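Side-chain contacts in probable N-glycosylase/DNA lyase (Thermotoga maritima, PDB 3N0U), which is a probable DNA glycosylase, an all-helical protein of the helix-hairpin-helix superfamily: residues Leu17-Arg22 with Trp210-Gly215; Arg164-His169 with Leu185-Ile190. All coordinates share one frame; numbering follows the deposited sequence.

Contact 1: residues Leu17-Arg22 with Trp210-Gly215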
loop_
_atom_site.group_PDB
_atom_site.type_symbol
_atom_site.label_atom_id
_atom_site.label_comp_id
_atom_site.label_asym_id
_atom_site.label_seq_id
_atom_site.Cartn_x
_atom_site.Cartn_y
_atom_site.Cartn_z
ATOM N N LEU A 17 2.300 -16.455 14.594
ATOM C CA LEU A 17 3.722 -16.164 14.704
ATOM C C LEU A 17 4.567 -17.374 14.336
ATOM O O LEU A 17 5.589 -17.230 13.690
ATOM C CB LEU A 17 4.074 -15.654 16.093
ATOM C CG LEU A 17 3.528 -14.252 16.375
ATOM C CD1 LEU A 17 3.637 -13.923 17.855
ATOM C CD2 LEU A 17 4.272 -13.205 15.541
ATOM N N LYS A 18 4.135 -18.574 14.702
ATOM C CA LYS A 18 4.920 -19.755 14.372
ATOM C C LYS A 18 4.952 -19.993 12.875
ATOM O O LYS A 18 6.001 -20.334 12.320
ATOM C CB LYS A 18 4.387 -20.992 15.094
ATOM C CG LYS A 18 4.689 -20.968 16.589
ATOM C CD LYS A 18 3.992 -22.086 17.346
ATOM C CE LYS A 18 4.392 -23.448 16.816
ATOM N NZ LYS A 18 3.790 -24.541 17.629
ATOM N N GLU A 19 3.819 -19.794 12.206
ATOM C CA GLU A 19 3.786 -19.999 10.770
ATOM C C GLU A 19 4.643 -18.962 10.065
ATOM O O GLU A 19 5.340 -19.290 9.106
ATOM C CB GLU A 19 2.369 -19.936 10.232
ATOM C CG GLU A 19 2.313 -20.059 8.702
ATOM C CD GLU A 19 3.013 -21.323 8.137
ATOM O OE1 GLU A 19 3.086 -22.369 8.832
ATOM O OE2 GLU A 19 3.486 -21.263 6.979
ATOM N N LEU A 20 4.609 -17.724 10.546
ATOM C CA LEU A 20 5.445 -16.691 9.970
ATOM C C LEU A 20 6.916 -17.023 10.180
ATOM O O LEU A 20 7.733 -16.799 9.290
ATOM C CB LEU A 20 5.136 -15.323 10.566
ATOM C CG LEU A 20 3.831 -14.672 10.116
ATOM C CD1 LEU A 20 3.426 -13.588 11.100
ATOM C CD2 LEU A 20 3.967 -14.096 8.700
ATOM N N GLU A 21 7.271 -17.544 11.343
ATOM C CA GLU A 21 8.652 -17.926 11.564
ATOM C C GLU A 21 9.099 -19.028 10.620
ATOM O O GLU A 21 10.245 -19.050 10.222
ATOM C CB GLU A 21 8.906 -18.341 13.006
ATOM C CG GLU A 21 8.670 -17.231 14.035
ATOM C CD GLU A 21 9.694 -16.116 14.042
ATOM O OE1 GLU A 21 10.498 -16.012 13.100
ATOM O OE2 GLU A 21 9.676 -15.309 15.006
ATOM N N ARG A 22 8.187 -19.924 10.234
ATOM C CA ARG A 22 8.565 -21.001 9.334
ATOM C C ARG A 22 8.848 -20.522 7.913
ATOM O O ARG A 22 9.608 -21.174 7.188
ATOM C CB ARG A 22 7.486 -22.076 9.273
ATOM C CG ARG A 22 7.269 -22.859 10.552
ATOM C CD ARG A 22 6.176 -23.903 10.332
ATOM N NE ARG A 22 5.735 -24.509 11.583
ATOM C CZ ARG A 22 4.571 -24.254 12.183
ATOM N NH1 ARG A 22 3.698 -23.413 11.640
ATOM N NH2 ARG A 22 4.274 -24.860 13.327
ATOM N N TRP A 210 1.859 -11.132 3.659
ATOM C CA TRP A 210 1.363 -11.449 2.320
ATOM C C TRP A 210 2.019 -12.675 1.703
ATOM O O TRP A 210 1.408 -13.352 0.873
ATOM C CB TRP A 210 1.486 -10.246 1.386
ATOM C CG TRP A 210 0.233 -9.438 1.343
ATOM C CD1 TRP A 210 -0.038 -8.286 2.015
ATOM C CD2 TRP A 210 -0.935 -9.749 0.590
ATOM N NE1 TRP A 210 -1.306 -7.854 1.719
ATOM C CE2 TRP A 210 -1.876 -8.735 0.839
ATOM C CE3 TRP A 210 -1.272 -10.787 -0.283
ATOM C CZ2 TRP A 210 -3.135 -8.732 0.254
ATOM C CZ3 TRP A 210 -2.522 -10.781 -0.871
ATOM C CH2 TRP A 210 -3.440 -9.761 -0.598
ATOM N N TYR A 211 3.244 -12.981 2.120
ATOM C CA TYR A 211 3.936 -14.180 1.652
ATOM C C TYR A 211 3.137 -15.439 1.998
ATOM O O TYR A 211 3.159 -16.417 1.270
ATOM C CB TYR A 211 5.360 -14.251 2.228
ATOM C CG TYR A 211 6.154 -15.420 1.711
ATOM C CD1 TYR A 211 6.874 -15.313 0.545
ATOM C CD2 TYR A 211 6.128 -16.659 2.355
ATOM C CE1 TYR A 211 7.585 -16.387 0.044
ATOM C CE2 TYR A 211 6.837 -17.719 1.869
ATOM C CZ TYR A 211 7.548 -17.589 0.696
ATOM O OH TYR A 211 8.244 -18.649 0.177
ATOM N N LEU A 212 2.398 -15.385 3.088
ATOM C CA LEU A 212 1.630 -16.554 3.532
ATOM C C LEU A 212 0.643 -17.078 2.500
ATOM O O LEU A 212 0.349 -18.263 2.490
ATOM C CB LEU A 212 0.859 -16.240 4.814
ATOM C CG LEU A 212 1.684 -15.883 6.042
ATOM C CD1 LEU A 212 0.727 -15.555 7.216
ATOM C CD2 LEU A 212 2.607 -16.999 6.401
ATOM N N VAL A 213 0.114 -16.200 1.649
ATOM C CA VAL A 213 -0.968 -16.569 0.746
ATOM C C VAL A 213 -0.493 -17.539 -0.339
ATOM O O VAL A 213 -0.968 -18.698 -0.447
ATOM C CB VAL A 213 -1.546 -15.303 0.065
ATOM C CG1 VAL A 213 -2.661 -15.661 -0.906
ATOM C CG2 VAL A 213 -2.040 -14.318 1.113
ATOM N N LYS A 214 0.448 -17.068 -1.151
ATOM C CA LYS A 214 0.876 -17.800 -2.332
ATOM C C LYS A 214 2.399 -17.838 -2.453
ATOM O O LYS A 214 2.935 -18.299 -3.447
ATOM C CB LYS A 214 0.270 -17.163 -3.591
ATOM C CG LYS A 214 -1.196 -17.520 -3.808
ATOM C CD LYS A 214 -1.785 -16.846 -5.042
ATOM C CE LYS A 214 -1.576 -17.675 -6.310
ATOM N NZ LYS A 214 -0.223 -17.498 -6.914
ATOM N N GLY A 215 3.099 -17.319 -1.444
ATOM C CA GLY A 215 4.542 -17.334 -1.470
ATOM C C GLY A 215 5.094 -16.299 -2.423
ATOM O O GLY A 215 6.149 -16.503 -3.011
#
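The CA atoms of L20 on helix 13-44 and L212 on helix 202-214, 7.5 Å apart, mark the nearest approach of the two backbones. L212 takes the larger share of the contact: its CB points at the other helix, and with CG anti to the carbonyl carbon (chi1 -62°) the isobutyl end reaches between E19 and L20. The L20 side chain crosses it at about a right angle and touches with one methyl, L20 CD2 lying 3.9 Å from L212 CD1 and equally close to the branch point and the other methyl. E19 meets L212 with its methylene: E19 CG sits 3.8 Å from L212 CD2 as the two chains slide past each other in opposite directions. The E19 chain then bends at chi2 (55°), and its carboxylate is gripped one turn on by R22, with NH1 3.1 Å from E19 OE1 in a salt bridge that uses the anti side of the oxygen, somewhat out of the carboxylate plane. F205, Y208 and L209 continue the packing on L20, while L16 and I23 do so on L212; Y211 OH is hydrogen-bonded to E26 of the long N-terminal helix. Between the segments the touching atoms are all carbon, so van der Waals packing, and not polar bonding, joins the two ends of the chain here, and the acid of E19 keeps its charge partner on its own helix.

Contact 2: residues Arg164-His169 with Leu185-Ile190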
loop_
_atom_site.group_PDB
_atom_site.type_symbol
_atom_site.label_atom_id
_atom_site.label_comp_id
_atom_site.label_asym_id
_atom_site.label_seq_id
_atom_site.Cartn_x
_atom_site.Cartn_y
_atom_site.Cartn_z
ATOM N N ARG A 164 -8.576 -10.021 7.636
ATOM C CA ARG A 164 -9.094 -11.365 7.823
ATOM C C ARG A 164 -8.128 -12.218 8.628
ATOM O O ARG A 164 -8.569 -13.049 9.416
ATOM C CB ARG A 164 -9.456 -12.017 6.489
ATOM C CG ARG A 164 -10.771 -11.466 5.893
ATOM C CD ARG A 164 -11.225 -12.252 4.667
ATOM N NE ARG A 164 -10.102 -12.503 3.769
ATOM C CZ ARG A 164 -9.874 -11.843 2.637
ATOM N NH1 ARG A 164 -10.712 -10.892 2.228
ATOM N NH2 ARG A 164 -8.808 -12.147 1.905
ATOM N N LEU A 165 -6.822 -12.014 8.448
ATOM C CA LEU A 165 -5.830 -12.709 9.272
ATOM C C LEU A 165 -5.951 -12.299 10.733
ATOM O O LEU A 165 -5.830 -13.124 11.633
ATOM C CB LEU A 165 -4.402 -12.410 8.815
ATOM C CG LEU A 165 -3.747 -13.352 7.826
ATOM C CD1 LEU A 165 -2.327 -12.872 7.611
ATOM C CD2 LEU A 165 -3.761 -14.790 8.317
ATOM N N MET A 166 -6.150 -11.010 10.966
ATOM C CA MET A 166 -6.260 -10.509 12.323
ATOM C C MET A 166 -7.512 -11.052 12.995
ATOM O O MET A 166 -7.490 -11.376 14.164
ATOM C CB MET A 166 -6.274 -8.988 12.330
ATOM C CG MET A 166 -4.957 -8.365 11.880
ATOM S SD MET A 166 -5.025 -6.558 11.955
ATOM C CE MET A 166 -4.834 -6.320 13.725
ATOM N N LYS A 167 -8.609 -11.152 12.255
ATOM C CA LYS A 167 -9.847 -11.660 12.826
ATOM C C LYS A 167 -9.728 -13.158 13.116
ATOM O O LYS A 167 -10.138 -13.625 14.162
ATOM C CB LYS A 167 -11.037 -11.369 11.894
ATOM C CG LYS A 167 -12.383 -11.866 12.423
ATOM C CD LYS A 167 -13.536 -11.396 11.542
ATOM C CE LYS A 167 -14.888 -11.733 12.153
ATOM N NZ LYS A 167 -15.062 -13.196 12.353
ATOM N N ARG A 168 -9.143 -13.903 12.189
ATOM C CA ARG A 168 -9.011 -15.349 12.324
ATOM C C ARG A 168 -8.148 -15.720 13.528
ATOM O O ARG A 168 -8.297 -16.795 14.098
ATOM C CB ARG A 168 -8.392 -15.916 11.046
ATOM C CG ARG A 168 -8.076 -17.405 11.061
ATOM C CD ARG A 168 -7.220 -17.782 9.839
ATOM N NE ARG A 168 -7.409 -16.847 8.725
ATOM C CZ ARG A 168 -6.567 -16.703 7.703
ATOM N NH1 ARG A 168 -5.459 -17.434 7.636
ATOM N NH2 ARG A 168 -6.834 -15.819 6.746
ATOM N N HIS A 169 -7.246 -14.828 13.921
ATOM C CA HIS A 169 -6.344 -15.123 15.027
ATOM C C HIS A 169 -6.683 -14.339 16.285
ATOM O O HIS A 169 -5.862 -14.216 17.200
ATOM C CB HIS A 169 -4.899 -14.899 14.597
ATOM C CG HIS A 169 -4.430 -15.910 13.607
ATOM N ND1 HIS A 169 -4.487 -15.703 12.245
ATOM C CD2 HIS A 169 -3.951 -17.162 13.778
ATOM C CE1 HIS A 169 -4.031 -16.773 11.622
ATOM N NE2 HIS A 169 -3.705 -17.675 12.529
ATOM N N LEU A 185 -6.020 3.833 13.422
ATOM C CA LEU A 185 -4.862 3.911 14.313
ATOM C C LEU A 185 -4.925 2.817 15.362
ATOM O O LEU A 185 -3.892 2.263 15.757
ATOM C CB LEU A 185 -4.788 5.274 15.007
ATOM C CG LEU A 185 -4.357 6.460 14.140
ATOM C CD1 LEU A 185 -4.456 7.780 14.905
ATOM C CD2 LEU A 185 -2.962 6.254 13.636
ATOM N N TYR A 186 -6.137 2.518 15.818
ATOM C CA TYR A 186 -6.342 1.490 16.836
ATOM C C TYR A 186 -6.000 0.094 16.325
ATOM O O TYR A 186 -5.249 -0.639 16.964
ATOM C CB TYR A 186 -7.783 1.541 17.329
ATOM C CG TYR A 186 -8.120 0.501 18.343
ATOM C CD1 TYR A 186 -7.824 0.699 19.681
ATOM C CD2 TYR A 186 -8.756 -0.667 17.976
ATOM C CE1 TYR A 186 -8.138 -0.250 20.626
ATOM C CE2 TYR A 186 -9.077 -1.625 18.912
ATOM C CZ TYR A 186 -8.769 -1.413 20.234
ATOM O OH TYR A 186 -9.092 -2.373 21.162
ATOM N N VAL A 187 -6.528 -0.282 15.166
ATOM C CA VAL A 187 -6.243 -1.605 14.624
ATOM C C VAL A 187 -4.773 -1.683 14.181
ATOM O O VAL A 187 -4.121 -2.702 14.334
ATOM C CB VAL A 187 -7.204 -1.946 13.471
ATOM C CG1 VAL A 187 -6.829 -3.268 12.808
ATOM C CG2 VAL A 187 -8.621 -2.025 14.014
ATOM N N GLU A 188 -4.248 -0.581 13.660
ATOM C CA GLU A 188 -2.845 -0.529 13.288
ATOM C C GLU A 188 -1.941 -0.779 14.497
ATOM O O GLU A 188 -0.929 -1.474 14.384
ATOM C CB GLU A 188 -2.528 0.816 12.648
ATOM C CG GLU A 188 -1.044 1.104 12.433
ATOM C CD GLU A 188 -0.842 2.430 11.710
ATOM O OE1 GLU A 188 -1.114 3.505 12.313
ATOM O OE2 GLU A 188 -0.437 2.400 10.516
ATOM N N GLU A 189 -2.302 -0.235 15.656
ATOM C CA GLU A 189 -1.466 -0.389 16.840
ATOM C C GLU A 189 -1.497 -1.841 17.326
ATOM O O GLU A 189 -0.494 -2.354 17.813
ATOM C CB GLU A 189 -1.897 0.585 17.946
ATOM C CG GLU A 189 -1.203 0.374 19.285
ATOM C CD GLU A 189 0.310 0.608 19.242
ATOM O OE1 GLU A 189 0.816 1.242 18.290
ATOM O OE2 GLU A 189 1.004 0.159 20.176
ATOM N N ILE A 190 -2.648 -2.501 17.210
ATOM C CA ILE A 190 -2.729 -3.928 17.506
ATOM C C ILE A 190 -1.734 -4.718 16.648
ATOM O O ILE A 190 -0.980 -5.556 17.141
ATOM C CB ILE A 190 -4.143 -4.459 17.240
ATOM C CG1 ILE A 190 -5.121 -3.868 18.256
ATOM C CG2 ILE A 190 -4.167 -5.961 17.296
ATOM C CD1 ILE A 190 -6.579 -4.300 18.050
#
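M166 delivers its terminal methyl into the angle between V187 and I190, with CE 3.7 Å from I190 CG2 and 3.8 Å from V187 CG1. The sulfur shares in this, M166 SD lying 3.8 Å from the same V187 methyl, and M166 CE also rests against the backbone carbonyl oxygen of V187. An extended start to the chain (chi2 -178°) carries the sulfur across to helix 181-198, and a bend at chi3 (77°) then turns the methyl toward I190 CG2. On the receiving side the branches used are V187 CG1 and I190 CG2, one turn apart on one helical face. The contact thus packs two consecutive helices of the all-helical glycosylase fold, 160-168 and 181-198, which are joined by a long connection; L158 adds to the cover over V187. Farther out, the end of helix 160-168 is tied by the H169 ring, whose ND1 gives a hydrogen bond of 3.0 Å to L165 O, lying nearly in the ring plane. The CB of E188, next after V187, points away from helix 160-168; its carboxylate pairs with R128 of helix 124-134 and accepts a hydrogen bond from A156 N.

How the contacts relate
The centres of contacts 1 and 2 lie about 16 Å apart, yet the two meet directly through helix 160-168: L212 CD1 of contact 1 packs 4.1 Å from L165 CD1, next in sequence to M166 of contact 2. Neighbouring positions of this one helix therefore serve different partners, L165 helix 202-214 and M166 helix 181-198, which follow each other in the chain. Helix 181-198 in turn reaches contact 1, where F198 touches L20. Contact 1 brings together the two ends of the chain, whereas contact 2 is local in sequence. Neither includes V132, A135 or I138, the residues at the sodium ion.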